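Long-range contact in molybdopterin biosynthesis Mog protein (Mycobacterium tuberculosis, PDB 2G4R), which probably binds molybdopterin and takes part in molybdenum cofactor biosynthesis: residues D23-F37 against P132-L146. Numbering follows the deposited sequence.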
loop_
_atom_site.group_PDB
_atom_site.type_symbol
_atom_site.label_atom_id
_atom_site.label_comp_id
_atom_site.label_asym_id
_atom_site.label_seq_id
_atom_site.Cartn_x
_atom_site.Cartn_y
_atom_site.Cartn_z
ATOM N N ASP A 23 0.289 5.814 -12.324
ATOM C CA ASP A 23 0.825 6.050 -13.679
ATOM C C ASP A 23 2.099 6.887 -13.672
ATOM O O ASP A 23 2.870 6.821 -14.640
ATOM C CB ASP A 23 -0.184 6.607 -14.675
ATOM C CG ASP A 23 -1.087 7.633 -14.092
ATOM O OD1 ASP A 23 -0.779 8.217 -13.020
ATOM O OD2 ASP A 23 -2.146 7.818 -14.709
ATOM N N CYS A 24 2.377 7.588 -12.567
ATOM C CA CYS A 24 3.555 8.418 -12.493
ATOM C C CYS A 24 4.877 7.673 -12.277
ATOM O O CYS A 24 5.877 7.997 -12.881
ATOM C CB CYS A 24 3.359 9.491 -11.418
ATOM S SG CYS A 24 2.102 10.721 -11.843
ATOM N N GLY A 25 4.880 6.711 -11.360
ATOM C CA GLY A 25 6.031 5.883 -11.103
ATOM C C GLY A 25 6.702 5.226 -12.311
ATOM O O GLY A 25 7.900 5.323 -12.454
ATOM N N PRO A 26 5.927 4.527 -13.162
ATOM C CA PRO A 26 6.502 3.995 -14.414
ATOM C C PRO A 26 7.154 5.065 -15.332
ATOM O O PRO A 26 8.205 4.796 -15.910
ATOM C CB PRO A 26 5.312 3.329 -15.099
ATOM C CG PRO A 26 4.271 3.092 -13.958
ATOM C CD PRO A 26 4.507 4.162 -12.976
ATOM N N ILE A 27 6.559 6.244 -15.432
ATOM C CA ILE A 27 7.169 7.317 -16.189
ATOM C C ILE A 27 8.574 7.644 -15.636
ATOM O O ILE A 27 9.556 7.741 -16.385
ATOM C CB ILE A 27 6.289 8.601 -16.274
ATOM C CG1 ILE A 27 4.952 8.297 -16.971
ATOM C CG2 ILE A 27 7.107 9.686 -17.008
ATOM C CD1 ILE A 27 3.903 9.345 -16.791
ATOM N N ILE A 28 8.658 7.786 -14.315
ATOM C CA ILE A 28 9.926 8.118 -13.673
ATOM C C ILE A 28 10.937 6.968 -13.862
ATOM O O ILE A 28 12.106 7.198 -14.177
ATOM C CB ILE A 28 9.742 8.464 -12.158
ATOM C CG1 ILE A 28 8.755 9.629 -11.988
ATOM C CG2 ILE A 28 11.107 8.829 -11.498
ATOM C CD1 ILE A 28 8.302 9.810 -10.573
ATOM N N ALA A 29 10.471 5.732 -13.709
ATOM C CA ALA A 29 11.350 4.555 -13.870
ATOM C C ALA A 29 11.954 4.480 -15.264
ATOM O O ALA A 29 13.103 4.141 -15.425
ATOM C CB ALA A 29 10.598 3.314 -13.548
ATOM N N GLY A 30 11.182 4.811 -16.276
ATOM C CA GLY A 30 11.654 4.758 -17.651
ATOM C C GLY A 30 12.653 5.854 -17.928
ATOM O O GLY A 30 13.674 5.632 -18.576
ATOM N N TRP A 31 12.360 7.053 -17.433
ATOM C CA TRP A 31 13.272 8.177 -17.609
ATOM C C TRP A 31 14.617 7.893 -16.900
ATOM O O TRP A 31 15.705 8.200 -17.426
ATOM C CB TRP A 31 12.612 9.457 -17.120
ATOM C CG TRP A 31 13.428 10.716 -17.210
ATOM C CD1 TRP A 31 13.355 11.681 -18.165
ATOM C CD2 TRP A 31 14.385 11.167 -16.255
ATOM N NE1 TRP A 31 14.236 12.694 -17.886
ATOM C CE2 TRP A 31 14.874 12.408 -16.708
ATOM C CE3 TRP A 31 14.865 10.654 -15.051
ATOM C CZ2 TRP A 31 15.836 13.124 -16.015
ATOM C CZ3 TRP A 31 15.850 11.375 -14.355
ATOM C CH2 TRP A 31 16.303 12.597 -14.837
ATOM N N LEU A 32 14.559 7.315 -15.709
ATOM C CA LEU A 32 15.796 6.974 -14.988
ATOM C C LEU A 32 16.678 5.986 -15.762
ATOM O O LEU A 32 17.932 6.051 -15.724
ATOM C CB LEU A 32 15.456 6.421 -13.617
ATOM C CG LEU A 32 15.087 7.478 -12.540
ATOM C CD1 LEU A 32 14.608 6.820 -11.259
ATOM C CD2 LEU A 32 16.265 8.408 -12.198
ATOM N N GLU A 33 16.020 5.067 -16.446
ATOM C CA GLU A 33 16.699 4.030 -17.250
ATOM C C GLU A 33 17.432 4.686 -18.422
ATOM O O GLU A 33 18.519 4.268 -18.795
ATOM C CB GLU A 33 15.632 3.025 -17.721
ATOM C CG GLU A 33 16.011 1.934 -18.761
ATOM C CD GLU A 33 14.762 1.105 -19.258
ATOM O OE1 GLU A 33 14.975 0.224 -20.141
ATOM O OE2 GLU A 33 13.584 1.328 -18.786
ATOM N N GLN A 34 16.823 5.744 -18.972
ATOM C CA GLN A 34 17.400 6.517 -20.038
ATOM C C GLN A 34 18.576 7.372 -19.580
ATOM O O GLN A 34 19.347 7.835 -20.417
ATOM C CB GLN A 34 16.328 7.354 -20.724
ATOM C CG GLN A 34 15.152 6.472 -21.175
ATOM C CD GLN A 34 14.495 6.935 -22.464
ATOM O OE1 GLN A 34 15.100 6.852 -23.559
ATOM N NE2 GLN A 34 13.254 7.430 -22.352
ATOM N N HIS A 35 18.738 7.569 -18.269
ATOM C CA HIS A 35 19.798 8.448 -17.753
ATOM C C HIS A 35 20.825 7.734 -16.854
ATOM O O HIS A 35 21.427 8.340 -15.972
ATOM C CB HIS A 35 19.169 9.651 -17.019
ATOM C CG HIS A 35 18.467 10.607 -17.929
ATOM N ND1 HIS A 35 17.205 10.371 -18.436
ATOM C CD2 HIS A 35 18.856 11.800 -18.441
ATOM C CE1 HIS A 35 16.850 11.375 -19.223
ATOM N NE2 HIS A 35 17.834 12.251 -19.244
ATOM N N GLY A 36 21.040 6.446 -17.082
ATOM C CA GLY A 36 22.166 5.748 -16.455
ATOM C C GLY A 36 21.888 5.120 -15.106
ATOM O O GLY A 36 22.797 4.658 -14.408
ATOM N N PHE A 37 20.626 5.097 -14.718
ATOM C CA PHE A 37 20.258 4.330 -13.572
ATOM C C PHE A 37 19.720 3.043 -14.158
ATOM O O PHE A 37 19.706 2.836 -15.378
ATOM C CB PHE A 37 19.203 5.083 -12.756
ATOM C CG PHE A 37 19.635 6.456 -12.372
ATOM C CD1 PHE A 37 19.610 7.488 -13.291
ATOM C CD2 PHE A 37 20.092 6.716 -11.085
ATOM C CE1 PHE A 37 20.034 8.759 -12.926
ATOM C CE2 PHE A 37 20.507 7.977 -10.714
ATOM C CZ PHE A 37 20.478 9.001 -11.629
ATOM N N PRO A 132 0.873 12.659 -14.642
ATOM C CA PRO A 132 1.789 12.187 -15.671
ATOM C C PRO A 132 2.433 13.294 -16.500
ATOM O O PRO A 132 3.652 13.305 -16.660
ATOM C CB PRO A 132 0.923 11.230 -16.508
ATOM C CG PRO A 132 -0.479 11.603 -16.208
ATOM C CD PRO A 132 -0.434 11.996 -14.767
ATOM N N GLY A 133 1.670 14.284 -16.938
ATOM C CA GLY A 133 2.274 15.411 -17.679
ATOM C C GLY A 133 3.215 16.316 -16.874
ATOM O O GLY A 133 4.219 16.811 -17.399
ATOM N N GLY A 134 2.836 16.612 -15.637
ATOM C CA GLY A 134 3.670 17.405 -14.709
ATOM C C GLY A 134 4.963 16.711 -14.385
ATOM O O GLY A 134 6.033 17.331 -14.345
ATOM N N VAL A 135 4.870 15.393 -14.221
ATOM C CA VAL A 135 6.055 14.538 -14.040
ATOM C C VAL A 135 7.000 14.584 -15.275
ATOM O O VAL A 135 8.204 14.858 -15.143
ATOM C CB VAL A 135 5.595 13.124 -13.698
ATOM C CG1 VAL A 135 6.679 12.102 -13.843
ATOM C CG2 VAL A 135 4.983 13.067 -12.262
ATOM N N ARG A 136 6.461 14.368 -16.470
ATOM C CA ARG A 136 7.278 14.359 -17.690
ATOM C C ARG A 136 7.939 15.713 -17.933
ATOM O O ARG A 136 9.114 15.781 -18.290
ATOM C CB ARG A 136 6.430 13.895 -18.914
ATOM C CG ARG A 136 7.077 12.845 -19.791
ATOM C CD ARG A 136 6.157 12.368 -20.959
ATOM N NE ARG A 136 5.641 11.002 -20.802
ATOM C CZ ARG A 136 4.407 10.682 -20.434
ATOM N NH1 ARG A 136 3.522 11.633 -20.111
ATOM N NH2 ARG A 136 4.063 9.398 -20.352
ATOM N N ASP A 137 7.188 16.794 -17.771
ATOM C CA ASP A 137 7.704 18.181 -17.878
ATOM C C ASP A 137 8.819 18.469 -16.853
ATOM O O ASP A 137 9.854 19.052 -17.174
ATOM C CB ASP A 137 6.586 19.219 -17.666
ATOM C CG ASP A 137 5.616 19.364 -18.869
ATOM O OD1 ASP A 137 5.966 18.978 -20.008
ATOM O OD2 ASP A 137 4.470 19.901 -18.643
ATOM N N GLY A 138 8.588 18.082 -15.605
ATOM C CA GLY A 138 9.587 18.283 -14.561
ATOM C C GLY A 138 10.846 17.425 -14.768
ATOM O O GLY A 138 11.955 17.891 -14.501
ATOM N N LEU A 139 10.697 16.187 -15.255
ATOM C CA LEU A 139 11.882 15.351 -15.589
ATOM C C LEU A 139 12.679 15.982 -16.751
ATOM O O LEU A 139 13.893 15.905 -16.789
ATOM C CB LEU A 139 11.477 13.913 -15.907
ATOM C CG LEU A 139 10.849 13.112 -14.779
ATOM C CD1 LEU A 139 10.270 11.818 -15.341
ATOM C CD2 LEU A 139 11.873 12.896 -13.683
ATOM N N GLY A 140 11.979 16.668 -17.649
ATOM C CA GLY A 140 12.642 17.395 -18.734
ATOM C C GLY A 140 13.511 18.535 -18.209
ATOM O O GLY A 140 14.625 18.806 -18.716
ATOM N N VAL A 141 13.028 19.207 -17.182
ATOM C CA VAL A 141 13.793 20.244 -16.525
ATOM C C VAL A 141 14.997 19.620 -15.867
ATOM O O VAL A 141 16.111 20.087 -16.058
ATOM C CB VAL A 141 12.958 20.986 -15.481
ATOM C CG1 VAL A 141 13.844 21.828 -14.588
ATOM C CG2 VAL A 141 11.967 21.803 -16.149
ATOM N N LEU A 142 14.773 18.536 -15.108
ATOM C CA LEU A 142 15.841 17.858 -14.394
ATOM C C LEU A 142 16.920 17.347 -15.340
ATOM O O LEU A 142 18.082 17.359 -14.992
ATOM C CB LEU A 142 15.322 16.676 -13.562
ATOM C CG LEU A 142 16.333 15.838 -12.758
ATOM C CD1 LEU A 142 17.014 16.673 -11.675
ATOM C CD2 LEU A 142 15.650 14.644 -12.087
ATOM N N ALA A 143 16.533 16.909 -16.536
ATOM C CA ALA A 143 17.488 16.356 -17.490
ATOM C C ALA A 143 18.565 17.375 -17.896
ATOM O O ALA A 143 19.684 17.010 -18.150
ATOM C CB ALA A 143 16.770 15.785 -18.748
ATOM N N ASP A 144 18.196 18.640 -17.947
ATOM C CA ASP A 144 19.114 19.730 -18.279
ATOM C C ASP A 144 20.218 19.963 -17.229
ATOM O O ASP A 144 21.237 20.623 -17.524
ATOM C CB ASP A 144 18.308 21.046 -18.356
ATOM C CG ASP A 144 17.434 21.181 -19.614
ATOM O OD1 ASP A 144 17.673 20.486 -20.634
ATOM O OD2 ASP A 144 16.509 22.055 -19.555
ATOM N N VAL A 145 20.006 19.496 -16.002
ATOM C CA VAL A 145 20.922 19.781 -14.927
ATOM C C VAL A 145 21.398 18.601 -14.082
ATOM O O VAL A 145 22.289 18.813 -13.246
ATOM C CB VAL A 145 20.324 20.817 -13.946
ATOM C CG1 VAL A 145 19.952 22.106 -14.671
ATOM C CG2 VAL A 145 19.161 20.206 -13.145
ATOM N N LEU A 146 20.843 17.393 -14.280
ATOM C CA LEU A 146 21.166 16.236 -13.420
ATOM C C LEU A 146 22.674 15.948 -13.328
ATOM O O LEU A 146 23.221 15.801 -12.233
ATOM C CB LEU A 146 20.426 14.969 -13.873
ATOM C CG LEU A 146 20.574 13.703 -12.970
ATOM C CD1 LEU A 146 20.332 13.978 -11.485
ATOM C CD2 LEU A 146 19.631 12.567 -13.399
#
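Trp31 lays one face of its indole over Leu139, whose CB stands 3.6 Å from the centroid of the five-membered ring, almost on its normal, in a CH-pi contact. With CG anti to the backbone N (chi1 179°), the indole fills a hole lined by Leu139, Leu142 and Ala143 of helix 132-143 and by Leu146, the first residue of the next helix; its CH2 corner meets Leu142 CD2 at 3.5 Å, while the small Ala143 lets the benzo edge come close to the backbone. On the opposite face lies the His35 imidazole, its rotation fixed by a nearly straight hydrogen bond from His35 ND1 to Trp31 O (2.8 Å). The two helices run nearly parallel, crossing at -21° with axes 9.5 Å apart, as neighbours on one side of the central sheet in this alpha/beta domain, probably the molybdopterin-binding one; Ile28 and Val135 turn inward onto Ser69 of strand 65-69. One turn before Trp31, Ile27 is a second knob, among Pro132, Val135, Arg136 and Leu139. Its branched CD1 reaches Pro132 CB (3.5 Å) and one face of the Arg136 guanidinium, while CG2 meets Val135 CG1. At the N-terminal ends, where the helices converge, compact Cys24 fits SG against Val135 CG2 (3.7 Å) and beside Pro132.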